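Local coordinates for beta-galactoside alpha-2,6-sialyltransferase (Photobacterium sp., PDB 2Z4T), which transfers sialic acid from a CMP-linked donor to galactose-containing acceptors such as lactose, forming an alpha-2,6 linkage, at residues T128-Q131 against L132-I135; I149-G152 against R153-P156; D321-K324 against K325-S328; E332-L335 against S336-F340. All coordinates share one frame; numbering follows the deposited sequence.

Interaction 1 (T128-Q131 against L132-I135); sequences TLQQ and LMDI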
loop_
_atom_site.group_PDB
_atom_site.type_symbol
_atom_site.label_atom_id
_atom_site.label_comp_id
_atom_site.label_asym_id
_atom_site.label_seq_id
_atom_site.Cartn_x
_atom_site.Cartn_y
_atom_site.Cartn_z
ATOM N N THR A 128 0.567 -3.503 0.448
ATOM C CA THR A 128 -0.832 -3.226 0.228
ATOM C C THR A 128 -1.303 -2.093 1.165
ATOM O O THR A 128 -2.111 -1.235 0.785
ATOM C CB THR A 128 -1.687 -4.519 0.434
ATOM O OG1 THR A 128 -1.515 -5.389 -0.694
ATOM C CG2 THR A 128 -3.171 -4.186 0.567
ATOM N N LEU A 129 -0.793 -2.113 2.391
ATOM C CA LEU A 129 -1.085 -1.079 3.354
ATOM C C LEU A 129 -0.578 0.276 2.845
ATOM O O LEU A 129 -1.319 1.260 2.867
ATOM C CB LEU A 129 -0.448 -1.407 4.700
ATOM C CG LEU A 129 -0.656 -0.371 5.793
ATOM C CD1 LEU A 129 -2.127 -0.285 6.147
ATOM C CD2 LEU A 129 0.214 -0.724 7.013
ATOM N N GLN A 130 0.664 0.318 2.374
ATOM C CA GLN A 130 1.224 1.562 1.877
ATOM C C GLN A 130 0.493 2.064 0.620
ATOM O O GLN A 130 0.260 3.278 0.467
ATOM C CB GLN A 130 2.704 1.399 1.610
ATOM C CG GLN A 130 3.525 1.245 2.858
ATOM C CD GLN A 130 3.797 2.561 3.616
ATOM O OE1 GLN A 130 4.033 2.545 4.830
ATOM N NE2 GLN A 130 3.794 3.684 2.910
ATOM N N GLN A 131 0.116 1.137 -0.257
ATOM C CA GLN A 131 -0.591 1.489 -1.485
ATOM C C GLN A 131 -1.948 2.081 -1.152
ATOM O O GLN A 131 -2.337 3.084 -1.748
ATOM C CB GLN A 131 -0.728 0.273 -2.425
ATOM C CG GLN A 131 0.617 -0.279 -2.934
ATOM C CD GLN A 131 0.491 -1.600 -3.695
ATOM O OE1 GLN A 131 -0.493 -2.342 -3.529
ATOM N NE2 GLN A 131 1.479 -1.891 -4.564
ATOM N N LEU A 132 -2.649 1.496 -0.176
ATOM C CA LEU A 132 -3.915 2.026 0.297
ATOM C C LEU A 132 -3.780 3.478 0.705
ATOM O O LEU A 132 -4.624 4.318 0.347
ATOM C CB LEU A 132 -4.408 1.275 1.527
ATOM C CG LEU A 132 -5.917 1.079 1.748
ATOM C CD1 LEU A 132 -6.274 0.997 3.202
ATOM C CD2 LEU A 132 -6.821 2.081 1.039
ATOM N N MET A 133 -2.752 3.770 1.490
ATOM C CA MET A 133 -2.528 5.127 1.943
ATOM C C MET A 133 -2.229 6.067 0.759
ATOM O O MET A 133 -2.669 7.205 0.774
ATOM C CB MET A 133 -1.418 5.172 2.998
ATOM C CG MET A 133 -1.809 4.527 4.320
ATOM S SD MET A 133 -0.653 4.885 5.665
ATOM C CE MET A 133 0.847 4.061 5.129
ATOM N N ASP A 134 -1.503 5.579 -0.258
ATOM C CA ASP A 134 -1.252 6.348 -1.490
ATOM C C ASP A 134 -2.530 6.672 -2.270
ATOM O O ASP A 134 -2.639 7.752 -2.862
ATOM C CB ASP A 134 -0.290 5.615 -2.410
ATOM C CG ASP A 134 1.117 5.533 -1.845
ATOM O OD1 ASP A 134 1.475 6.282 -0.886
ATOM O OD2 ASP A 134 1.877 4.703 -2.360
ATOM N N ILE A 135 -3.489 5.741 -2.254
ATOM C CA ILE A 135 -4.705 5.874 -3.025
ATOM C C ILE A 135 -5.567 6.947 -2.396
ATOM O O ILE A 135 -6.034 7.856 -3.093
ATOM C CB ILE A 135 -5.471 4.544 -3.077
ATOM C CG1 ILE A 135 -4.787 3.582 -4.050
ATOM C CG2 ILE A 135 -6.961 4.752 -3.408
ATOM C CD1 ILE A 135 -5.226 2.110 -3.913
#
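Met133 folds back over the preceding helical turn until its methyl, CE, lies 3.6 Å from CD of Gln130, the two chains meeting at a slant. A bend at the thioether (chi3 -66°) after an extended chi2 steers the methyl there. CG1 of Ile135 lies likewise against the turn behind it, 3.4 Å from Gln131 O. Beneath these contacts runs the i to i+4 ladder of an alpha helix: Leu132 N donates to Thr128 O at 2.9 Å, Met133 N to Leu129 O at 3.2 Å, and Asp134 N to Gln130 O at 3.0 Å. The fourth bond, from Ile135 N to Gln131 O, is more bent at its hydrogen, 139°.

The next shell fixes the polar ends. Gln131 accepts from Trp151 NE1 through OE1 and gives NE2 to Ser199 OG, so both ends of its amide are held. Asp134 OD2 pairs with the hydroxyl of Tyr230. Thr128 OG1 is hydrogen-bonded to Asp122 OD2, and Thr128 itself belongs to a magnesium site. Helix 126-141 is the crossover of a beta-alpha-beta unit between strands 103-122 and 146-151: Gln131 and Ile135 rest on Tyr120 and Trp151, while Leu129, Leu132 and Met133 meet Phe334 of helix 328-338.

Interaction 2 (I149-G152 against R153-P156); sequences IAWG and RIVP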
loop_
_atom_site.group_PDB
_atom_site.type_symbol
_atom_site.label_atom_id
_atom_site.label_comp_id
_atom_site.label_asym_id
_atom_site.label_seq_id
_atom_site.Cartn_x
_atom_site.Cartn_y
_atom_site.Cartn_z
ATOM N N ILE A 149 -6.398 -1.983 -8.812
ATOM C CA ILE A 149 -5.728 -2.753 -7.788
ATOM C C ILE A 149 -5.793 -4.238 -8.097
ATOM O O ILE A 149 -6.740 -4.722 -8.746
ATOM C CB ILE A 149 -6.342 -2.498 -6.390
ATOM C CG1 ILE A 149 -7.784 -3.017 -6.298
ATOM C CG2 ILE A 149 -6.218 -1.028 -6.016
ATOM C CD1 ILE A 149 -8.446 -2.852 -4.912
ATOM N N ALA A 150 -4.769 -4.961 -7.659
ATOM C CA ALA A 150 -4.850 -6.407 -7.602
ATOM C C ALA A 150 -4.237 -6.748 -6.268
ATOM O O ALA A 150 -3.007 -6.794 -6.131
ATOM C CB ALA A 150 -4.100 -7.057 -8.748
ATOM N N TRP A 151 -5.110 -6.927 -5.277
ATOM C CA TRP A 151 -4.718 -7.084 -3.866
ATOM C C TRP A 151 -5.155 -8.430 -3.337
ATOM O O TRP A 151 -6.202 -8.957 -3.720
ATOM C CB TRP A 151 -5.371 -6.015 -2.983
ATOM C CG TRP A 151 -4.724 -4.636 -2.990
ATOM C CD1 TRP A 151 -3.487 -4.303 -3.472
ATOM C CD2 TRP A 151 -5.284 -3.420 -2.461
ATOM N NE1 TRP A 151 -3.249 -2.955 -3.292
ATOM C CE2 TRP A 151 -4.334 -2.393 -2.672
ATOM C CE3 TRP A 151 -6.501 -3.100 -1.833
ATOM C CZ2 TRP A 151 -4.556 -1.068 -2.272
ATOM C CZ3 TRP A 151 -6.729 -1.779 -1.442
ATOM C CH2 TRP A 151 -5.757 -0.783 -1.649
ATOM N N GLY A 152 -4.375 -8.981 -2.428
ATOM C CA GLY A 152 -4.768 -10.226 -1.786
ATOM C C GLY A 152 -5.484 -10.065 -0.459
ATOM O O GLY A 152 -6.384 -10.826 -0.155
ATOM N N ARG A 153 -5.094 -9.075 0.332
ATOM C CA ARG A 153 -5.421 -9.100 1.766
ATOM C C ARG A 153 -6.281 -7.946 2.249
ATOM O O ARG A 153 -6.595 -7.858 3.432
ATOM C CB ARG A 153 -4.136 -9.203 2.608
ATOM C CG ARG A 153 -3.294 -10.409 2.239
ATOM C CD ARG A 153 -2.799 -11.162 3.434
ATOM N NE ARG A 153 -2.332 -12.490 3.035
ATOM C CZ ARG A 153 -2.978 -13.637 3.263
ATOM N NH1 ARG A 153 -4.144 -13.659 3.918
ATOM N NH2 ARG A 153 -2.444 -14.780 2.838
ATOM N N ILE A 154 -6.619 -7.035 1.347
ATOM C CA ILE A 154 -7.604 -6.023 1.632
ATOM C C ILE A 154 -8.607 -6.037 0.489
ATOM O O ILE A 154 -8.251 -6.088 -0.692
ATOM C CB ILE A 154 -6.979 -4.618 1.807
ATOM C CG1 ILE A 154 -6.105 -4.577 3.059
ATOM C CG2 ILE A 154 -8.067 -3.540 1.896
ATOM C CD1 ILE A 154 -5.483 -3.222 3.349
ATOM N N VAL A 155 -9.878 -6.023 0.836
ATOM C CA VAL A 155 -10.880 -5.987 -0.187
ATOM C C VAL A 155 -11.887 -4.896 0.165
ATOM O O VAL A 155 -12.685 -5.048 1.069
ATOM C CB VAL A 155 -11.427 -7.437 -0.525
ATOM C CG1 VAL A 155 -11.059 -8.471 0.564
ATOM C CG2 VAL A 155 -12.933 -7.452 -0.926
ATOM N N PRO A 156 -11.805 -3.759 -0.541
ATOM C CA PRO A 156 -12.744 -2.672 -0.343
ATOM C C PRO A 156 -14.117 -3.080 -0.858
ATOM O O PRO A 156 -14.217 -3.867 -1.814
ATOM C CB PRO A 156 -12.194 -1.545 -1.231
ATOM C CG PRO A 156 -10.882 -1.989 -1.709
ATOM C CD PRO A 156 -10.829 -3.465 -1.606
HETATM O O HOH W 1 -8.709 -7.448 -2.857
#
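Trp151 and Ile154 lie side by side, and with Ile149 and Pro156 they make up the apolar part of this turn at the end of strand 146-151. CB of Ile154 comes 4.0 Å from CE3 of Trp151, and its CG2 branch approaches CZ3 of the same ring. The Pro156 and Trp151 side chains cross at about a right angle, with Pro156 CG 4.2 Å from Trp151 CZ3. The same CG is met by CD1 of Ile149 at 4.1 Å; with chi1 at 66°, CG1 of Ile149 is wedged between backbone N and carbonyl carbon, and CG2 is left over a face of the indole.

The polar groups meet without a direct hydrogen bond. Ile154 O sits at the indole edge, near the ring plane and 3.6 Å from CE3 of Trp151. A water lies 2.6 Å from Ile154 O and 3.1 Å from Trp151 O and can donate to either, although more acceptors surround it than it has protons.

What passes between the two segments is therefore apolar packing and a shared water. Trp151 NE1 is held elsewhere, by Gln131 OE1, and the bend brings Gly152 and Arg153 to a magnesium site and the Arg153 side chain to the glucose of bound lactose.

Interaction 3 (D321-K324 against K325-S328); sequences DGFK and KFNS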
loop_
_atom_site.group_PDB
_atom_site.type_symbol
_atom_site.label_atom_id
_atom_site.label_comp_id
_atom_site.label_asym_id
_atom_site.label_seq_id
_atom_site.Cartn_x
_atom_site.Cartn_y
_atom_site.Cartn_z
ATOM N N ASP A 321 3.561 8.325 8.455
ATOM C CA ASP A 321 2.848 9.529 8.830
ATOM C C ASP A 321 1.689 9.797 7.873
ATOM O O ASP A 321 1.085 10.862 7.907
ATOM C CB ASP A 321 3.808 10.717 8.870
ATOM C CG ASP A 321 4.418 11.041 7.502
ATOM O OD1 ASP A 321 4.345 10.228 6.532
ATOM O OD2 ASP A 321 4.998 12.139 7.415
ATOM N N GLY A 322 1.391 8.819 7.023
ATOM C CA GLY A 322 0.310 8.929 6.049
ATOM C C GLY A 322 -1.037 9.120 6.725
ATOM O O GLY A 322 -1.874 9.951 6.288
ATOM N N PHE A 323 -1.245 8.364 7.800
ATOM C CA PHE A 323 -2.503 8.406 8.500
ATOM C C PHE A 323 -2.654 9.762 9.181
ATOM O O PHE A 323 -3.687 10.400 9.076
ATOM C CB PHE A 323 -2.615 7.263 9.497
ATOM C CG PHE A 323 -3.871 7.318 10.336
ATOM C CD1 PHE A 323 -5.082 6.881 9.818
ATOM C CD2 PHE A 323 -3.840 7.822 11.638
ATOM C CE1 PHE A 323 -6.241 6.938 10.573
ATOM C CE2 PHE A 323 -4.985 7.890 12.400
ATOM C CZ PHE A 323 -6.202 7.446 11.872
ATOM N N LYS A 324 -1.598 10.203 9.860
ATOM C CA LYS A 324 -1.600 11.477 10.579
ATOM C C LYS A 324 -1.823 12.637 9.615
ATOM O O LYS A 324 -2.387 13.657 10.011
ATOM C CB LYS A 324 -0.281 11.664 11.320
ATOM C CG LYS A 324 -0.045 13.063 11.866
ATOM C CD LYS A 324 1.168 13.071 12.809
ATOM C CE LYS A 324 2.056 14.307 12.587
ATOM N NZ LYS A 324 2.688 14.325 11.205
ATOM N N LYS A 325 -1.377 12.489 8.369
ATOM C CA LYS A 325 -1.497 13.568 7.402
ATOM C C LYS A 325 -2.845 13.590 6.685
ATOM O O LYS A 325 -3.145 14.553 5.989
ATOM C CB LYS A 325 -0.356 13.548 6.377
ATOM C CG LYS A 325 0.957 14.173 6.874
ATOM C CD LYS A 325 2.008 14.052 5.769
ATOM C CE LYS A 325 3.129 15.101 5.907
ATOM N NZ LYS A 325 4.439 14.539 6.368
ATOM N N PHE A 326 -3.636 12.529 6.848
ATOM C CA PHE A 326 -4.990 12.461 6.314
ATOM C C PHE A 326 -5.891 13.446 7.061
ATOM O O PHE A 326 -5.740 13.624 8.267
ATOM C CB PHE A 326 -5.596 11.060 6.533
ATOM C CG PHE A 326 -5.084 9.989 5.602
ATOM C CD1 PHE A 326 -4.570 10.304 4.335
ATOM C CD2 PHE A 326 -5.160 8.641 5.985
ATOM C CE1 PHE A 326 -4.105 9.286 3.486
ATOM C CE2 PHE A 326 -4.701 7.627 5.138
ATOM C CZ PHE A 326 -4.170 7.948 3.890
ATOM N N ASN A 327 -6.854 14.043 6.358
ATOM C CA ASN A 327 -7.922 14.768 7.024
ATOM C C ASN A 327 -8.881 13.760 7.676
ATOM O O ASN A 327 -8.744 12.547 7.482
ATOM C CB ASN A 327 -8.639 15.725 6.064
ATOM C CG ASN A 327 -9.454 15.013 5.004
ATOM O OD1 ASN A 327 -10.107 13.994 5.261
ATOM N ND2 ASN A 327 -9.451 15.574 3.800
ATOM N N SER A 328 -9.840 14.238 8.455
ATOM C CA SER A 328 -10.596 13.306 9.298
ATOM C C SER A 328 -11.526 12.378 8.499
ATOM O O SER A 328 -11.779 11.248 8.927
ATOM C CB SER A 328 -11.350 14.040 10.395
ATOM O OG SER A 328 -12.094 15.079 9.805
#
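Asp321 and Lys325 bracket one short, weakly bonded helical turn, and a salt bridge joins them across it: Lys325 NZ lies 2.7 Å from Asp321 OD2. The ammonium comes from above the carboxylate, 43° out of its plane. Asp321 can meet it because its CG stands between backbone N and carbonyl carbon (chi1 63°), while the lysine runs extended past Asp321 O and bends only at its last torsion.

The amides are shared in a less regular way. Lys325 N donates to Asp321 O at 3.0 Å, in the i to i+4 manner, and weakly to Gly322 O as well. Phe326 N prefers the tighter i to i+3 partner, Phe323 O at 3.1 Å, reaching it from 65° above the carbonyl plane; its bond to Gly322 O is weak. Farther on, Asn327 is the N-cap of helix 328-338, its OD1 accepting from Gln330 N.

The aromatic residues turn inward. Phe323 touches Leu335, and Phe326 touches Met133 and Ile136 of helix 126-141, while CD1 of Phe323 and CD2 of Phe326 come within 4.2 Å of each other. Gly322 O, already in two weak bonds, stands 3.2 Å above the plane of the Phe326 ring, directly over its centre.

Interaction 4 (E332-L335 against S336-F340); sequences ELFL and SIVNF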
loop_
_atom_site.group_PDB
_atom_site.type_symbol
_atom_site.label_atom_id
_atom_site.label_comp_id
_atom_site.label_asym_id
_atom_site.label_seq_id
_atom_site.Cartn_x
_atom_site.Cartn_y
_atom_site.Cartn_z
ATOM N N GLU A 332 -11.218 8.173 8.501
ATOM C CA GLU A 332 -12.353 7.267 8.671
ATOM C C GLU A 332 -12.458 6.285 7.518
ATOM O O GLU A 332 -12.723 5.106 7.723
ATOM C CB GLU A 332 -13.669 8.032 8.802
ATOM C CG GLU A 332 -14.908 7.147 9.050
ATOM C CD GLU A 332 -16.200 7.849 8.673
ATOM O OE1 GLU A 332 -17.136 7.877 9.495
ATOM O OE2 GLU A 332 -16.281 8.406 7.558
ATOM N N LEU A 333 -12.258 6.775 6.304
ATOM C CA LEU A 333 -12.347 5.914 5.146
ATOM C C LEU A 333 -11.239 4.846 5.212
ATOM O O LEU A 333 -11.489 3.667 4.952
ATOM C CB LEU A 333 -12.280 6.732 3.855
ATOM C CG LEU A 333 -12.306 5.955 2.536
ATOM C CD1 LEU A 333 -13.596 5.092 2.382
ATOM C CD2 LEU A 333 -12.105 6.931 1.359
ATOM N N PHE A 334 -10.043 5.272 5.602
ATOM C CA PHE A 334 -8.914 4.379 5.807
ATOM C C PHE A 334 -9.211 3.258 6.815
ATOM O O PHE A 334 -9.049 2.073 6.482
ATOM C CB PHE A 334 -7.686 5.201 6.231
ATOM C CG PHE A 334 -6.461 4.383 6.492
ATOM C CD1 PHE A 334 -5.756 3.809 5.447
ATOM C CD2 PHE A 334 -5.989 4.213 7.792
ATOM C CE1 PHE A 334 -4.612 3.051 5.700
ATOM C CE2 PHE A 334 -4.841 3.460 8.058
ATOM C CZ PHE A 334 -4.155 2.876 7.012
ATOM N N LEU A 335 -9.647 3.625 8.028
ATOM C CA LEU A 335 -9.881 2.627 9.092
ATOM C C LEU A 335 -10.954 1.640 8.672
ATOM O O LEU A 335 -10.919 0.440 8.983
ATOM C CB LEU A 335 -10.260 3.277 10.445
ATOM C CG LEU A 335 -9.202 4.204 11.045
ATOM C CD1 LEU A 335 -9.620 4.680 12.419
ATOM C CD2 LEU A 335 -7.803 3.536 11.083
ATOM N N SER A 336 -11.900 2.186 7.943
ATOM C CA SER A 336 -13.009 1.446 7.453
ATOM C C SER A 336 -12.549 0.442 6.389
ATOM O O SER A 336 -12.963 -0.711 6.409
ATOM C CB SER A 336 -14.016 2.435 6.902
ATOM O OG SER A 336 -15.044 1.744 6.273
ATOM N N ILE A 337 -11.672 0.859 5.486
ATOM C CA ILE A 337 -11.139 -0.069 4.499
ATOM C C ILE A 337 -10.245 -1.167 5.099
ATOM O O ILE A 337 -10.312 -2.310 4.660
ATOM C CB ILE A 337 -10.436 0.648 3.326
ATOM C CG1 ILE A 337 -11.466 1.499 2.561
ATOM C CG2 ILE A 337 -9.799 -0.394 2.385
ATOM C CD1 ILE A 337 -10.888 2.388 1.467
ATOM N N VAL A 338 -9.412 -0.828 6.084
ATOM C CA VAL A 338 -8.612 -1.848 6.776
ATOM C C VAL A 338 -9.412 -2.654 7.841
ATOM O O VAL A 338 -8.880 -3.585 8.432
ATOM C CB VAL A 338 -7.267 -1.281 7.378
ATOM C CG1 VAL A 338 -6.556 -0.356 6.375
ATOM C CG2 VAL A 338 -7.520 -0.555 8.711
ATOM N N ASN A 339 -10.682 -2.298 8.046
ATOM C CA ASN A 339 -11.562 -2.910 9.066
ATOM C C ASN A 339 -11.091 -2.803 10.520
ATOM O O ASN A 339 -11.286 -3.715 11.330
ATOM C CB ASN A 339 -11.978 -4.348 8.712
ATOM C CG ASN A 339 -12.635 -4.450 7.334
ATOM O OD1 ASN A 339 -13.374 -3.562 6.924
ATOM N ND2 ASN A 339 -12.346 -5.529 6.609
ATOM N N PHE A 340 -10.486 -1.666 10.843
ATOM C CA PHE A 340 -10.122 -1.381 12.219
ATOM C C PHE A 340 -11.183 -0.540 12.935
ATOM O O PHE A 340 -11.395 0.637 12.628
ATOM C CB PHE A 340 -8.739 -0.722 12.315
ATOM C CG PHE A 340 -8.287 -0.463 13.737
ATOM C CD1 PHE A 340 -8.584 -1.371 14.760
ATOM C CD2 PHE A 340 -7.554 0.675 14.047
ATOM C CE1 PHE A 340 -8.161 -1.143 16.061
ATOM C CE2 PHE A 340 -7.135 0.908 15.349
ATOM C CZ PHE A 340 -7.447 -0.009 16.363
#
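One face of the Phe334 ring is covered by Val338, one helical turn later: CG1 makes a CH-pi contact 4.2 Å from the ring centroid and 20° off the normal, displaced toward the rim. The Phe340 ring is met differently, at its edge and close to its plane, where CD2 of Leu335 comes 4.1 Å from CD2 of Phe340; these two side chains point the same way. Phe334 extends from the helix with CG anti to its backbone N (chi1 179°), which brings CE1 and CZ up to that valine methyl; the ring also touches Leu132, Met133 and Ile136 of helix 126-141.

A third pair is wholly aliphatic: Leu333 and Ile337 touch through their CD1 atoms at 3.9 Å, on the side where both also meet Leu164 of helix 158-164. Backbone bonds keep these pairs in step, among them Ile337 N to Leu333 O at 2.9 Å and the straighter Val338 N to Phe334 O at 3.0 Å.

The end of the helix is closed off around Asn339, which takes positive phi (59°). Phe340 N reaches back to Leu335 O at 2.8 Å, and Asn339 N makes a weak bond to Ser336 O, the pair of reverse bonds that defines a Schellman motif.

How the interactions relate
The four contacts follow one another along the chain without nesting or crossing, and each closes no more than a turn or a bend. Interaction 1 lies on the crossover helix; interaction 2 comes where the next strand ends, and the two meet through Trp151 and through Thr128 packing on Ile154. Much later, interactions 3 and 4 occupy consecutive helical elements, packed together by Phe323 and Phe326 against Phe334. That pair returns to the earlier part: Met133 touches both. Interactions 2 and 3 do not touch, their nearest atoms about 10 Å apart. Together the contacts tie helix 126-141 to strand 146-151 on one side and to helix 328-338 on the other, with Ile337 reaching Ile154 in the loop after that strand.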